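Local coordinates for L protein (CAS virus, PDB 5MV0), which is a viral polymerase whose N-terminal endonuclease domain cleaves capped host RNAs to supply primers for viral transcription (cap-snatching), at the interface of chains A and B. Sequence-based numbering; all coordinates share one arbitrary frame. Chains: chain A/B, L protein.

The interface of chains A and B. Residues chain A 25-26, 28-29; chain B 33, 36, 178.
A:Tyr25 meets B:Asp33, B:Lys36 and B:Trp178 in one patch of a two-fold symmetric contact between two cap-snatching endonuclease domains; the crystal alone does not show its biological role. Chain A contributes its 3-10 helix 22-27 and following loop, chain B the loop residues B:Asp33 and B:Trp178 and, in the first turn of helix 34-57, B:Lys36.

Hydrogen bonds to a carboxylate and backbone carbonyls cross the patch. The phenol A:Tyr25 OH donates at 2.5 Å to the carboxylate oxygen B:Asp33 OD2, which accepts with its anti lone pair, away from OD1, and lies at the ring edge in plane, the two planes roughly parallel. The amino group of B:Lys36 reaches two backbone carbonyls: NZ lies 2.6 Å from A:Ser28 O and 2.9 Å from A:Tyr25 O. The C=O...N angles are 147° and 155°, with the donor tilted out of each carbonyl plane, more so at A:Ser28. An extended chain beyond CG, itself anti to the backbone N (chi1 -164°), lets NZ reach chain A.

Among ring contacts, B:Lys36 NZ sits over the A:Tyr25 ring face, 4.1 Å from its centroid (cation-pi), with CD alongside A:Tyr25 CZ. A:Lys26 lays its aliphatic stem across one face of B:Trp178, CG 3.8 Å from the six-membered ring centroid (CH-pi). The opposite face carries the backbone N of its own chain's B:Lys36, both partners offset toward the rim. At that indole's edge, CH2 touches A:Tyr25 CE1 at 3.8 Å.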
# COMPACT_ATOMS: atom_id res chain seq x y z
N TYR A 25 -1.39 16.78 16.72
CA TYR A 25 -0.53 15.90 15.92
C TYR A 25 -0.88 14.44 16.15
O TYR A 25 -0.90 13.64 15.21
CB TYR A 25 0.93 16.17 16.26
CG TYR A 25 1.90 15.06 15.88
CD1 TYR A 25 2.35 14.14 16.83
CD2 TYR A 25 2.40 14.96 14.59
CE1 TYR A 25 3.24 13.14 16.49
CE2 TYR A 25 3.29 13.96 14.24
CZ TYR A 25 3.71 13.05 15.19
OH TYR A 25 4.61 12.07 14.83
N LYS A 26 -1.18 14.06 17.40
CA LYS A 26 -1.49 12.66 17.68
C LYS A 26 -2.76 12.22 16.97
O LYS A 26 -2.91 11.05 16.63
CB LYS A 26 -1.62 12.43 19.19
CG LYS A 26 -0.41 12.84 20.00
CD LYS A 26 -0.62 12.58 21.49
CE LYS A 26 0.41 13.34 22.35
NZ LYS A 26 1.74 13.57 21.69
N SER A 28 -4.08 13.62 14.03
CA SER A 28 -4.23 14.03 12.65
C SER A 28 -3.18 13.34 11.80
O SER A 28 -2.32 12.60 12.29
CB SER A 28 -4.12 15.55 12.53
OG SER A 28 -4.57 15.97 11.24
N SER A 29 -3.25 13.58 10.50
CA SER A 29 -2.31 12.97 9.58
C SER A 29 -2.03 13.96 8.46
O SER A 29 -2.89 14.75 8.07
CB SER A 29 -2.84 11.66 9.01
OG SER A 29 -4.18 11.82 8.60
N ASP B 33 7.18 8.05 13.18
CA ASP B 33 6.97 8.15 14.62
C ASP B 33 6.49 6.81 15.16
O ASP B 33 5.37 6.39 14.85
CB ASP B 33 5.95 9.25 14.92
CG ASP B 33 5.76 9.52 16.42
OD1 ASP B 33 5.92 8.59 17.24
OD2 ASP B 33 5.42 10.67 16.75
N LYS B 36 2.92 6.89 16.99
CA LYS B 36 1.83 7.10 16.06
C LYS B 36 1.61 5.86 15.19
O LYS B 36 0.47 5.43 14.97
CB LYS B 36 2.12 8.32 15.20
CG LYS B 36 0.92 8.86 14.46
CD LYS B 36 1.20 10.28 13.98
CE LYS B 36 -0.06 10.91 13.40
NZ LYS B 36 0.22 12.26 12.87
N TRP B 178 -0.48 8.34 24.48
CA TRP B 178 -1.03 7.82 23.23
C TRP B 178 -2.16 6.82 23.43
O TRP B 178 -2.95 6.60 22.51
CB TRP B 178 0.08 7.13 22.42
CG TRP B 178 1.08 8.09 21.87
CD1 TRP B 178 2.21 8.55 22.49
CD2 TRP B 178 1.02 8.74 20.60
NE1 TRP B 178 2.86 9.45 21.66
CE2 TRP B 178 2.15 9.57 20.50
CE3 TRP B 178 0.12 8.69 19.53
CZ2 TRP B 178 2.41 10.35 19.37
CZ3 TRP B 178 0.38 9.47 18.40
CH2 TRP B 178 1.51 10.28 18.34